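Local atomic coordinates of stage II sporulation protein E (SpoIIE) (Moorella thermoacetica, PDB entry 3ZT9), a protein that is probably a manganese-dependent phosphatase of the PP2C type that acts in signalling by a bacterial stressosome. Residues 6-11 with 188-193; 12-17 with 181-186; 20-25 with 49-54. All blocks are in the same frame, centred on the assembly; numbering follows the deposited sequence.

Contact 1: residues 6-11 with 188-193; sequences VGIYTR and AVIVAR. With MN (manganese (II) ion), chain D.
The first and last strands of the chain, 6-11 and 187-192, pair here at one margin of an antiparallel sheet of the PP2C sandwich. The two axes lie 4.7 Å apart and run antiparallel. G7 with V191 and Y9 with V189 are the hydrogen-bonded pairs. G7 N reaches V191 O at 2.8 Å, almost straight at 171° and nearly along the C=O axis. The return bond from V191 N to G7 O is 3.0 Å, with the donor tilted slightly from the carbonyl plane. Y9 and V189 exchange a second pair of bonds.

V6, I8 and T10 share one face of the sheet with A188, I190 and A192. V6 straddles two neighbours. Its CG1, anti to the backbone N (chi1 -175°), meets I190 CG2 at 3.8 Å, while its CG2 meets A192 CB at 4.0 Å. The I8 and I190 side chains run alongside one another, touching through their CG1 atoms at 4.1 Å. This face packs on strand 21-28. On the opposite face, Y9 and V191 touch helix 169-180.

R193 ends the chain, and its OXT binds a manganese ion at 2.3 Å together with E141 and four waters. Strand 6-11 is outermost in its sheet within this chain, so the pairing of first and last strands forms an antiparallel sheet edge that brings the two ends of the PP2C-type domain together.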
# COMPACT_ATOMS: atom_id res chain seq x y z
N VAL A 6 12.03 -4.10 -4.66
CA VAL A 6 10.88 -3.90 -3.77
C VAL A 6 11.07 -4.64 -2.47
O VAL A 6 11.45 -5.82 -2.47
CB VAL A 6 9.55 -4.42 -4.38
CG1 VAL A 6 8.37 -4.07 -3.46
CG2 VAL A 6 9.33 -3.86 -5.78
N GLY A 7 10.83 -3.96 -1.36
CA GLY A 7 10.89 -4.56 -0.04
C GLY A 7 9.52 -4.53 0.62
O GLY A 7 8.78 -3.54 0.51
N ILE A 8 9.18 -5.62 1.31
CA ILE A 8 7.93 -5.71 2.07
C ILE A 8 8.25 -6.08 3.52
O ILE A 8 9.04 -6.98 3.77
CB ILE A 8 7.04 -6.82 1.51
CG1 ILE A 8 6.57 -6.45 0.09
CG2 ILE A 8 5.84 -7.05 2.42
CD1 ILE A 8 5.67 -7.54 -0.55
N TYR A 9 7.54 -5.46 4.47
CA TYR A 9 7.63 -5.87 5.87
C TYR A 9 6.25 -5.81 6.49
O TYR A 9 5.51 -4.85 6.26
CB TYR A 9 8.52 -4.91 6.65
CG TYR A 9 8.55 -5.15 8.15
CD1 TYR A 9 9.45 -6.08 8.70
CD2 TYR A 9 7.74 -4.41 9.03
CE1 TYR A 9 9.50 -6.29 10.08
CE2 TYR A 9 7.82 -4.62 10.43
CZ TYR A 9 8.71 -5.55 10.93
OH TYR A 9 8.78 -5.75 12.30
N THR A 10 5.90 -6.82 7.27
CA THR A 10 4.66 -6.73 8.07
C THR A 10 4.96 -7.29 9.47
O THR A 10 5.90 -8.10 9.65
CB THR A 10 3.46 -7.57 7.47
OG1 THR A 10 3.77 -8.97 7.49
CG2 THR A 10 3.12 -7.15 6.03
N ARG A 11 4.18 -6.84 10.44
CA ARG A 11 4.34 -7.30 11.82
C ARG A 11 2.97 -7.21 12.49
O ARG A 11 2.33 -6.16 12.47
CB ARG A 11 5.34 -6.43 12.60
CG ARG A 11 5.65 -7.02 13.98
CD ARG A 11 6.61 -6.14 14.79
NE ARG A 11 6.03 -4.83 15.05
CZ ARG A 11 6.72 -3.73 15.34
NH1 ARG A 11 8.05 -3.78 15.42
NH2 ARG A 11 6.10 -2.58 15.56
N ALA A 188 2.52 -2.54 8.28
CA ALA A 188 2.83 -3.03 6.96
C ALA A 188 3.53 -1.91 6.19
O ALA A 188 3.09 -0.77 6.24
CB ALA A 188 1.54 -3.43 6.21
N VAL A 189 4.59 -2.25 5.47
CA VAL A 189 5.34 -1.24 4.74
C VAL A 189 5.85 -1.84 3.45
O VAL A 189 6.38 -2.95 3.48
CB VAL A 189 6.63 -0.82 5.49
CG1 VAL A 189 7.25 0.43 4.79
CG2 VAL A 189 6.35 -0.53 6.95
N ILE A 190 5.77 -1.07 2.36
CA ILE A 190 6.42 -1.43 1.09
C ILE A 190 7.32 -0.27 0.66
O ILE A 190 6.92 0.88 0.78
CB ILE A 190 5.38 -1.64 -0.03
CG1 ILE A 190 4.51 -2.86 0.31
CG2 ILE A 190 6.07 -1.88 -1.36
CD1 ILE A 190 3.36 -3.07 -0.73
N VAL A 191 8.54 -0.55 0.20
CA VAL A 191 9.35 0.46 -0.48
C VAL A 191 9.73 -0.13 -1.83
O VAL A 191 10.12 -1.28 -1.86
CB VAL A 191 10.63 0.76 0.32
CG1 VAL A 191 11.61 1.58 -0.54
CG2 VAL A 191 10.27 1.51 1.66
N ALA A 192 9.60 0.65 -2.90
CA ALA A 192 9.98 0.24 -4.26
C ALA A 192 10.88 1.33 -4.84
O ALA A 192 10.56 2.51 -4.74
CB ALA A 192 8.76 0.07 -5.14
N ARG A 193 12.00 0.97 -5.45
CA ARG A 193 12.85 1.99 -6.04
C ARG A 193 13.72 1.43 -7.12
O ARG A 193 13.96 0.23 -7.15
CB ARG A 193 13.73 2.58 -4.95
CG ARG A 193 14.59 1.52 -4.29
CD ARG A 193 15.23 2.06 -3.00
NE ARG A 193 16.14 1.05 -2.50
CZ ARG A 193 16.96 1.23 -1.47
NH1 ARG A 193 16.95 2.37 -0.79
NH2 ARG A 193 17.77 0.25 -1.14
OXT ARG A 193 14.21 2.21 -7.94
MN MN D . 16.14 2.00 -9.24
O HOH W 1 16.90 0.54 -7.67
O HOH W 2 17.37 3.37 -8.08
O HOH W 3 18.11 1.61 -10.21
O HOH W 4 15.03 0.48 -10.40

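Contact 2: residues 12-17 with 181-186. With MN (manganese (II) ion), chain C.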
# COMPACT_ATOMS: atom_id res chain seq x y z
N ALA A 12 2.55 -8.30 13.10
CA ALA A 12 1.28 -8.27 13.84
C ALA A 12 1.37 -7.39 15.07
O ALA A 12 2.40 -7.32 15.73
CB ALA A 12 0.89 -9.68 14.26
N ARG A 13 0.24 -6.76 15.42
CA ARG A 13 0.04 -6.18 16.72
C ARG A 13 0.53 -7.13 17.81
O ARG A 13 0.26 -8.33 17.78
CB ARG A 13 -1.47 -5.88 16.94
CG ARG A 13 -1.79 -5.36 18.38
CD ARG A 13 -3.28 -5.36 18.65
NE ARG A 13 -3.56 -5.14 20.06
CZ ARG A 13 -4.13 -4.05 20.55
NH1 ARG A 13 -4.51 -3.07 19.75
NH2 ARG A 13 -4.34 -3.95 21.86
N GLU A 14 1.23 -6.57 18.79
CA GLU A 14 1.79 -7.35 19.90
C GLU A 14 0.74 -8.25 20.54
O GLU A 14 -0.37 -7.82 20.82
CB GLU A 14 2.30 -6.36 20.94
CG GLU A 14 3.12 -6.87 22.08
CD GLU A 14 3.50 -5.69 22.95
OE1 GLU A 14 2.80 -4.65 22.88
OE2 GLU A 14 4.50 -5.79 23.67
N GLY A 15 1.07 -9.52 20.77
CA GLY A 15 0.10 -10.44 21.33
C GLY A 15 -0.82 -11.14 20.34
O GLY A 15 -1.47 -12.11 20.72
N GLU A 16 -0.91 -10.66 19.09
CA GLU A 16 -1.68 -11.39 18.05
C GLU A 16 -0.81 -12.44 17.33
O GLU A 16 0.42 -12.32 17.26
CB GLU A 16 -2.26 -10.43 17.01
CG GLU A 16 -3.02 -9.24 17.58
CD GLU A 16 -4.27 -9.63 18.35
OE1 GLU A 16 -4.92 -10.64 18.01
OE2 GLU A 16 -4.61 -8.88 19.31
N ILE A 17 -1.44 -13.50 16.82
CA ILE A 17 -0.71 -14.48 16.03
C ILE A 17 -0.94 -14.34 14.53
O ILE A 17 -0.34 -15.08 13.76
CB ILE A 17 -1.05 -15.94 16.45
CG1 ILE A 17 -2.56 -16.18 16.37
CG2 ILE A 17 -0.52 -16.23 17.85
CD1 ILE A 17 -2.91 -17.66 16.41
N GLY A 181 7.32 1.52 13.61
CA GLY A 181 6.08 0.76 13.73
C GLY A 181 5.53 0.79 15.15
O GLY A 181 6.27 0.58 16.10
N ARG A 182 4.24 1.06 15.33
CA ARG A 182 3.66 0.97 16.67
C ARG A 182 3.54 -0.49 17.08
O ARG A 182 3.25 -1.33 16.25
CB ARG A 182 2.24 1.56 16.69
CG ARG A 182 2.19 3.01 16.27
CD ARG A 182 0.76 3.46 16.23
NE ARG A 182 0.17 3.39 17.57
CZ ARG A 182 -0.75 4.22 18.02
NH1 ARG A 182 -1.23 5.18 17.25
NH2 ARG A 182 -1.21 4.08 19.26
N ARG A 183 3.71 -0.80 18.35
CA ARG A 183 3.56 -2.20 18.71
C ARG A 183 2.09 -2.52 19.06
O ARG A 183 1.67 -3.68 19.05
CB ARG A 183 4.60 -2.60 19.78
CG ARG A 183 4.67 -4.09 20.10
CD ARG A 183 5.51 -4.93 19.13
NE ARG A 183 6.91 -4.49 19.04
CZ ARG A 183 7.74 -4.40 20.08
NH1 ARG A 183 7.34 -4.70 21.31
NH2 ARG A 183 8.99 -3.99 19.88
N ASP A 184 1.27 -1.47 19.24
CA ASP A 184 -0.14 -1.69 19.54
C ASP A 184 -1.05 -1.78 18.29
O ASP A 184 -2.27 -1.83 18.39
CB ASP A 184 -0.66 -0.64 20.56
CG ASP A 184 -0.75 0.76 19.98
OD1 ASP A 184 -0.27 1.00 18.87
OD2 ASP A 184 -1.30 1.66 20.65
N ASP A 185 -0.45 -1.86 17.11
CA ASP A 185 -1.25 -2.07 15.92
C ASP A 185 -0.42 -2.91 15.00
O ASP A 185 0.81 -3.01 15.17
CB ASP A 185 -1.62 -0.73 15.24
CG ASP A 185 -2.76 -0.89 14.21
OD1 ASP A 185 -3.44 -1.95 14.26
OD2 ASP A 185 -2.98 -0.00 13.37
N ASP A 186 -1.08 -3.52 14.03
CA ASP A 186 -0.38 -4.18 12.92
C ASP A 186 0.41 -3.17 12.11
O ASP A 186 0.01 -2.02 12.02
CB ASP A 186 -1.40 -4.84 12.01
CG ASP A 186 -2.25 -5.86 12.76
OD1 ASP A 186 -1.68 -6.82 13.25
OD2 ASP A 186 -3.46 -5.70 12.83
MN MN C . -4.10 -0.08 11.48
O HOH W 5 -5.32 -1.66 12.50
O HOH W 6 -2.49 -1.47 10.93
O HOH W 7 -5.99 0.90 12.16
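This contact lies beside the manganese site of the PP2C-type domain, where the loop leading to strand 187-192 meets a type II turn, R13 to E16. D185 OD2 binds the ion at 2.2 Å, and D38 and D150 join it there. D185 OD1 accepts a bond from one metal-bound water. A second metal-bound water lies 2.8 Å from D186 O and may donate to it.

D186 joins the turn to this loop. Its OD1 takes the backbone N-H of R13 at 2.9 Å and 168°, from above the carboxylate plane. The same OD1 also accepts the N-H of G20, so two backbone donors grip one oxygen. A backbone-to-backbone bond runs from E14 N to R183 O at 2.9 Å and is nearly straight.

The side chains of E14 and R183 cross with their carbon stems in contact, E14 CB to R183 CG at 3.4 Å. Their charged ends are more loosely matched. E14 OE2 lies at the edge of the R183 guanidinium in a long salt bridge of 3.9 Å to NH1, and the two flat groups are 86° apart. R13 CG, anti to the backbone N (chi1 175°), lies 3.6 Å from D184 O. The chain runs on extended to NE, and NH1 comes to 2.9 Å from D184 O at an angle too poor for a hydrogen bond. R182 holds the D184 carboxylate side-on, NE to OD1 and NH2 to OD2, both through syn lone pairs.

The chemistry implies a division of labour. D185 supplies the metal ligand, while D186 binds the backbone N-H groups of R13 and G20, between strands 6-11 and 21-28. Its carbonyl probably meets a water of the ion, which would link the turn to the second shell.

Contact 3: residues 20-25 with 49-54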
# COMPACT_ATOMS: atom_id res chain seq x y z
N GLY A 20 -3.13 -8.28 10.90
CA GLY A 20 -4.33 -7.76 10.26
C GLY A 20 -4.13 -6.86 9.06
O GLY A 20 -5.10 -6.40 8.48
N ASP A 21 -2.88 -6.60 8.68
CA ASP A 21 -2.58 -5.87 7.45
C ASP A 21 -2.10 -6.86 6.37
O ASP A 21 -1.68 -7.97 6.67
CB ASP A 21 -1.44 -4.84 7.66
CG ASP A 21 -1.77 -3.71 8.62
OD1 ASP A 21 -2.95 -3.50 8.97
OD2 ASP A 21 -0.81 -3.00 8.99
N ALA A 22 -2.13 -6.45 5.11
CA ALA A 22 -1.62 -7.28 4.03
C ALA A 22 -0.92 -6.44 2.96
O ALA A 22 -1.30 -5.30 2.73
CB ALA A 22 -2.75 -8.08 3.39
N CYS A 23 0.07 -7.04 2.29
CA CYS A 23 0.82 -6.41 1.19
C CYS A 23 0.73 -7.24 -0.10
O CYS A 23 0.65 -8.47 -0.06
CB CYS A 23 2.31 -6.30 1.59
SG CYS A 23 2.55 -5.15 2.95
N LEU A 24 0.75 -6.55 -1.24
CA LEU A 24 0.82 -7.19 -2.56
C LEU A 24 1.86 -6.45 -3.40
O LEU A 24 1.89 -5.22 -3.42
CB LEU A 24 -0.52 -7.07 -3.28
CG LEU A 24 -0.55 -7.57 -4.73
CD1 LEU A 24 -0.43 -9.07 -4.77
CD2 LEU A 24 -1.83 -7.13 -5.41
N VAL A 25 2.74 -7.21 -4.03
CA VAL A 25 3.60 -6.70 -5.09
C VAL A 25 3.41 -7.64 -6.24
O VAL A 25 3.66 -8.84 -6.12
CB VAL A 25 5.11 -6.67 -4.69
CG1 VAL A 25 5.95 -6.25 -5.86
CG2 VAL A 25 5.26 -5.70 -3.48
N ALA A 49 -9.88 -9.97 6.23
CA ALA A 49 -10.39 -8.89 5.36
C ALA A 49 -9.27 -8.29 4.53
O ALA A 49 -9.45 -8.04 3.33
CB ALA A 49 -11.11 -7.80 6.17
N ALA A 50 -8.11 -8.06 5.15
CA ALA A 50 -6.98 -7.45 4.43
C ALA A 50 -6.56 -8.38 3.30
O ALA A 50 -6.27 -7.92 2.20
CB ALA A 50 -5.82 -7.16 5.35
N GLU A 51 -6.55 -9.68 3.57
CA GLU A 51 -6.15 -10.65 2.55
C GLU A 51 -7.21 -10.79 1.44
O GLU A 51 -6.88 -10.93 0.26
CB GLU A 51 -5.79 -12.01 3.18
CG GLU A 51 -4.56 -11.90 4.12
CD GLU A 51 -3.24 -11.63 3.36
OE1 GLU A 51 -3.16 -11.80 2.14
OE2 GLU A 51 -2.25 -11.26 4.01
N ILE A 52 -8.49 -10.74 1.79
CA ILE A 52 -9.53 -10.67 0.75
C ILE A 52 -9.33 -9.45 -0.16
O ILE A 52 -9.46 -9.55 -1.41
CB ILE A 52 -10.93 -10.60 1.37
CG1 ILE A 52 -11.32 -11.98 1.94
CG2 ILE A 52 -11.96 -10.22 0.29
CD1 ILE A 52 -12.55 -11.96 2.73
N ALA A 53 -9.05 -8.30 0.43
CA ALA A 53 -8.81 -7.09 -0.37
C ALA A 53 -7.63 -7.29 -1.34
O ALA A 53 -7.74 -6.94 -2.53
CB ALA A 53 -8.55 -5.89 0.55
N ILE A 54 -6.49 -7.79 -0.85
CA ILE A 54 -5.31 -8.04 -1.68
C ILE A 54 -5.61 -9.05 -2.81
O ILE A 54 -5.25 -8.83 -3.98
CB ILE A 54 -4.11 -8.56 -0.78
CG1 ILE A 54 -3.59 -7.45 0.12
CG2 ILE A 54 -2.99 -9.18 -1.59
CD1 ILE A 54 -3.30 -6.24 -0.56
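Strand 21-25 runs beneath helix 49-54 in nearly the same direction, with axes 7.0 Å apart at a crossing angle of -20°. A22 lies closest to A50, and L24 lies closest to I54. The contact is made by packing, with A22 and L24 both turned toward the helix.

A22 CB sits among three helix side chains. It meets A50 CB at 3.8 Å, and I54 CG1 presses on it at 3.4 Å, tighter than usual for two carbons. From the third side E51 bends back at chi2 (-69°), which brings its carboxylate over, OE2 to A22 CB at 3.3 Å. A50 CB also rests on the G20 carbonyl oxygen. I54 spans two strand positions. Its CG1, anti to the carbonyl carbon (chi1 -69°), is the branch at A22. CG2 touches L24 CB at 3.7 Å, while CD1 lies near both A22 O and L24 CB. I54 and L24 pass each other, heading opposite ways.

D21 and C23 point away from the helix. D21 OD2 bonds to S149 OG, and C23 packs on I8 and T10 of strand 6-11. With alanine at 22 and 50, the two backbones come to 5.4 Å between the CA atoms of A22 and A50. A helix over one face of a sheet whose other face meets a second sheet is the layering of the PP2C alpha-beta-beta-alpha sandwich.

In the fold
From the N terminus, strand 6-11 enters first and is paired in contact 1 with the last strand, which closes almost the whole chain into one loop. The turn at 12-17 follows at once and meets 181-186 in contact 2, a slightly smaller loop within the first. Strand 21-28 then starts the second sheet, and contact 3 closes a short loop to helix 43-60 inside both. The three loops therefore nest and do not cross. R11 probably makes weak hydrogen bonds to the carbonyls of G181 and R182, joining contacts 1 and 2. V6 and I8 pack on V25, joining the two sheets, and contacts 2 and 3 join through D186 and the start of segment 20-25.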